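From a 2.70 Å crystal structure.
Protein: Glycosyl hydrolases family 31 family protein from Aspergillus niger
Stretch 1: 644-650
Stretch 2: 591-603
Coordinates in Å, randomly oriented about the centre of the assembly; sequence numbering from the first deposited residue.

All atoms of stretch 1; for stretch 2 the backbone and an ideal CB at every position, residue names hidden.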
# COMPACT_ATOMS: atom_id res chain seq x y z
N MET A 644 42.22 22.30 -10.37
CA MET A 644 43.29 21.95 -11.29
C MET A 644 42.67 21.35 -12.54
O MET A 644 42.05 20.28 -12.49
CB MET A 644 44.27 20.98 -10.64
CG MET A 644 45.11 21.59 -9.52
SD MET A 644 46.41 22.72 -10.07
CE MET A 644 47.49 21.60 -10.96
N PHE A 645 42.84 22.03 -13.67
CA PHE A 645 42.40 21.51 -14.97
C PHE A 645 43.57 20.75 -15.57
O PHE A 645 44.47 21.34 -16.17
CB PHE A 645 41.93 22.63 -15.88
CG PHE A 645 41.33 22.15 -17.17
CD1 PHE A 645 40.20 21.35 -17.16
CD2 PHE A 645 41.90 22.50 -18.38
CE1 PHE A 645 39.65 20.90 -18.35
CE2 PHE A 645 41.35 22.06 -19.57
CZ PHE A 645 40.22 21.26 -19.55
N GLY A 646 43.56 19.43 -15.41
CA GLY A 646 44.70 18.62 -15.72
C GLY A 646 45.74 18.73 -14.62
O GLY A 646 45.50 19.33 -13.57
N PRO A 647 46.93 18.15 -14.84
CA PRO A 647 47.95 18.15 -13.79
C PRO A 647 48.74 19.45 -13.67
O PRO A 647 49.45 19.61 -12.67
CB PRO A 647 48.88 17.00 -14.21
CG PRO A 647 48.76 16.97 -15.69
CD PRO A 647 47.33 17.35 -16.01
N ARG A 648 48.62 20.38 -14.61
CA ARG A 648 49.49 21.54 -14.63
C ARG A 648 48.77 22.88 -14.48
O ARG A 648 49.38 23.82 -13.97
CB ARG A 648 50.31 21.58 -15.93
CG ARG A 648 51.11 20.31 -16.20
CD ARG A 648 52.41 20.29 -15.41
NE ARG A 648 53.10 19.00 -15.51
CZ ARG A 648 54.20 18.80 -16.22
NH1 ARG A 648 54.75 19.79 -16.90
NH2 ARG A 648 54.76 17.59 -16.25
N LEU A 649 47.51 22.98 -14.88
CA LEU A 649 46.81 24.26 -14.89
C LEU A 649 45.96 24.42 -13.63
O LEU A 649 45.29 23.48 -13.21
CB LEU A 649 45.93 24.39 -16.13
CG LEU A 649 46.66 24.49 -17.47
CD1 LEU A 649 45.67 24.53 -18.62
CD2 LEU A 649 47.54 25.73 -17.49
N LEU A 650 46.00 25.62 -13.04
CA LEU A 650 45.14 25.99 -11.93
C LEU A 650 44.24 27.13 -12.39
O LEU A 650 44.73 28.20 -12.75
CB LEU A 650 45.95 26.39 -10.70
CG LEU A 650 45.15 26.95 -9.53
CD1 LEU A 650 44.57 25.82 -8.70
CD2 LEU A 650 45.99 27.88 -8.67
N UNK A 591 42.73 29.72 -28.30
CA UNK A 591 43.44 29.12 -27.17
C UNK A 591 42.95 27.71 -26.90
O UNK A 591 43.74 26.82 -26.53
CB UNK A 591 43.27 29.98 -25.91
N UNK A 592 41.64 27.48 -27.06
CA UNK A 592 41.09 26.14 -26.87
C UNK A 592 41.73 25.14 -27.82
O UNK A 592 42.13 24.04 -27.41
CB UNK A 592 39.57 26.15 -27.07
N UNK A 593 41.86 25.51 -29.10
CA UNK A 593 42.51 24.62 -30.06
C UNK A 593 44.01 24.51 -29.78
O UNK A 593 44.62 23.49 -30.10
CB UNK A 593 42.28 25.12 -31.49
N UNK A 594 44.61 25.55 -29.19
CA UNK A 594 46.03 25.48 -28.85
C UNK A 594 46.28 24.50 -27.71
O UNK A 594 47.37 23.93 -27.61
CB UNK A 594 46.55 26.87 -28.47
N UNK A 595 45.28 24.28 -26.85
CA UNK A 595 45.38 23.32 -25.76
C UNK A 595 44.99 21.91 -26.18
O UNK A 595 44.75 21.06 -25.31
CB UNK A 595 44.50 23.77 -24.59
N UNK A 596 44.94 21.64 -27.49
CA UNK A 596 44.45 20.35 -27.95
C UNK A 596 45.31 19.18 -27.50
O UNK A 596 44.80 18.13 -27.11
CB UNK A 596 44.36 20.35 -29.48
N UNK A 597 46.64 19.35 -27.56
CA UNK A 597 47.53 18.28 -27.10
C UNK A 597 47.36 18.04 -25.61
O UNK A 597 47.35 16.89 -25.15
CB UNK A 597 48.99 18.62 -27.41
N UNK A 598 47.24 19.11 -24.82
CA UNK A 598 47.01 18.97 -23.39
C UNK A 598 45.67 18.32 -23.10
O UNK A 598 45.56 17.46 -22.22
CB UNK A 598 47.09 20.34 -22.70
N UNK A 599 44.63 18.70 -23.85
CA UNK A 599 43.31 18.12 -23.65
C UNK A 599 43.29 16.64 -23.99
O UNK A 599 42.81 15.81 -23.21
CB UNK A 599 42.27 18.86 -24.49
N UNK A 600 43.81 16.28 -25.17
CA UNK A 600 43.79 14.89 -25.59
C UNK A 600 44.65 14.03 -24.67
O UNK A 600 44.37 12.84 -24.48
CB UNK A 600 44.27 14.76 -27.04
N UNK A 601 45.67 14.62 -24.05
CA UNK A 601 46.53 13.86 -23.14
C UNK A 601 45.83 13.60 -21.81
O UNK A 601 45.91 12.48 -21.27
CB UNK A 601 47.85 14.60 -22.90
N UNK A 602 45.15 14.60 -21.25
CA UNK A 602 44.49 14.41 -19.97
C UNK A 602 43.20 13.60 -20.13
O UNK A 602 42.78 12.90 -19.20
CB UNK A 602 44.19 15.76 -19.32
N UNK A 603 42.56 13.68 -21.30
CA UNK A 603 41.42 12.80 -21.57
C UNK A 603 41.86 11.35 -21.70
O UNK A 603 41.08 10.44 -21.40
CB UNK A 603 40.70 13.24 -22.84

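Stretch 1 is a tight hairpin: Phe645 N donates to Leu649 O at 2.9 Å, and residues 646 to 648 form the turn. The turn leaves Phe645 O and the amides of Arg648 and Leu649 without partners inside the stretch, flanked by the Phe645 ring, the Pro647 ring and the Leu649 side chain. Stretch 2 is helical, with a break at 595, and only some of its positions look toward this turn.

Position 591 lies out of reach; it is Leu591. At 592 the CA-to-CB bond runs sideways, and only a long side chain could approach the Phe645 ring. Arg592 is such a residue: its NH1 comes within 4.4 Å of Phe645 CZ, while its polar atoms are hydrogen-bonded elsewhere in the structure. Positions 593 and 594 are remote and tolerant, and hold Tyr593 and Gln594.

Position 595 leaves helical phi/psi (-87/15) and precedes the next helical segment. A serine or aspartate would be a usual guess for an N-cap, but CA-to-CB points toward stretch 1, where Leu649 CD1 offers an apolar surface beyond the reach of a short side chain. A leucine or methionine would suit it better, and the residue is Leu595, whose CD2 lies 4.2 Å from Leu649 CD1.

At 596, phi/psi of -63/-42 would admit any helical residue, although a CB would sit 3.2 Å from the carbonyl oxygen of Tyr593; it is Gly596. Position 597, likewise remote, is Ala597.

Position 598 points toward the turn, but no atom of stretch 1 lies within 5.5 Å of its ideal CB. Glutamine or glutamate would stop short of the acceptor and two amides; tyrosine suits both the distance and the need to donate and accept, and the flanking apolar groups favour an aromatic shaft. Tyr598, with chi1 t, places its hydroxyl in the turn. Tyr598 OH donates to Phe645 O at 2.8 Å and accepts from Arg648 N at 3.0 Å, with a weak bond from Leu649 N to Tyr598 OH at 3.5 Å. Along the ring, Tyr598 CE2 packs 3.8 Å from Leu649 CD1. The fit depends on Gly646, whose CA is 3.1 Å from Tyr598 OH: a CB there would clash with the hydroxyl.

Position 599 starts sideways, and a branched or flexible apolar side chain could turn to the Phe645 ring. Leu599 CD2 meets the edge of the ring, 3.5 Å from Phe645 CZ. Positions 600 and 601 hold Lys600 and Ser601, both out of reach.

Position 602 has the closest backbone approach, its CA 6.0 Å from Gly646 CA, and points toward the turn. Its ideal CB is 4.8 Å from Pro647 CD, so valine, isoleucine or leucine is plausible. Ile602 spreads two ways: Ile602 CG2 packs 3.6 Å from Pro647 CD, and Ile602 CD1 lies over one face of the Phe645 ring, 4.3 Å from Phe645 CZ. Position 603 runs sideways; it is Phe603, which makes no contact.

Stretch 2 (591-603) LRYQLGAYLKSIF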
# COMPACT_ATOMS: atom_id res chain seq x y z
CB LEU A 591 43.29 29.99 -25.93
CG LEU A 591 43.88 29.44 -24.63
CD1 LEU A 591 45.38 29.21 -24.77
CD2 LEU A 591 43.57 30.36 -23.46
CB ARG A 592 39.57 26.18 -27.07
CG ARG A 592 38.89 24.82 -27.01
CD ARG A 592 38.87 24.27 -25.60
NE ARG A 592 38.26 22.94 -25.54
CZ ARG A 592 38.04 22.27 -24.42
NH1 ARG A 592 38.37 22.80 -23.25
NH2 ARG A 592 37.48 21.07 -24.46
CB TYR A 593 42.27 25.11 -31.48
CG TYR A 593 40.85 24.91 -31.96
CD1 TYR A 593 40.40 23.66 -32.34
CD2 TYR A 593 39.96 25.98 -32.02
CE1 TYR A 593 39.10 23.46 -32.76
CE2 TYR A 593 38.66 25.79 -32.45
CZ TYR A 593 38.24 24.53 -32.82
OH TYR A 593 36.94 24.34 -33.25
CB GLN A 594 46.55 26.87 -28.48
CG GLN A 594 48.06 26.97 -28.41
CD GLN A 594 48.54 28.36 -28.07
OE1 GLN A 594 47.74 29.29 -27.94
NE2 GLN A 594 49.85 28.52 -27.91
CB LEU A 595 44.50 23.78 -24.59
CG LEU A 595 44.94 25.03 -23.84
CD1 LEU A 595 43.75 25.71 -23.16
CD2 LEU A 595 46.02 24.70 -22.81
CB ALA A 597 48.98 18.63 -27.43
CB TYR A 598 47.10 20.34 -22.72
CG TYR A 598 47.06 20.33 -21.22
CD1 TYR A 598 48.15 19.90 -20.48
CD2 TYR A 598 45.94 20.77 -20.53
CE1 TYR A 598 48.12 19.90 -19.10
CE2 TYR A 598 45.90 20.78 -19.15
CZ TYR A 598 46.99 20.34 -18.44
OH TYR A 598 46.96 20.34 -17.06
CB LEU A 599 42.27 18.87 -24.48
CG LEU A 599 41.89 20.26 -23.99
CD1 LEU A 599 41.15 21.03 -25.08
CD2 LEU A 599 41.04 20.17 -22.73
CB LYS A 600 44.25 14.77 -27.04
CG LYS A 600 44.48 13.35 -27.54
CD LYS A 600 45.17 13.33 -28.89
CE LYS A 600 44.84 12.06 -29.66
NZ LYS A 600 45.07 12.21 -31.12
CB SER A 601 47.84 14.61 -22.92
OG SER A 601 48.74 13.82 -22.15
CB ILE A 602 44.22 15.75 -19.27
CG1 ILE A 602 43.24 16.61 -20.08
CG2 ILE A 602 45.52 16.50 -19.05
CD1 ILE A 602 42.89 17.92 -19.41
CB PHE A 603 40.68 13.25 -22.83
CG PHE A 603 39.52 14.16 -22.56
CD1 PHE A 603 38.26 13.64 -22.29
CD2 PHE A 603 39.67 15.54 -22.59
CE1 PHE A 603 37.19 14.47 -22.05
CE2 PHE A 603 38.60 16.37 -22.35
CZ PHE A 603 37.35 15.84 -22.08
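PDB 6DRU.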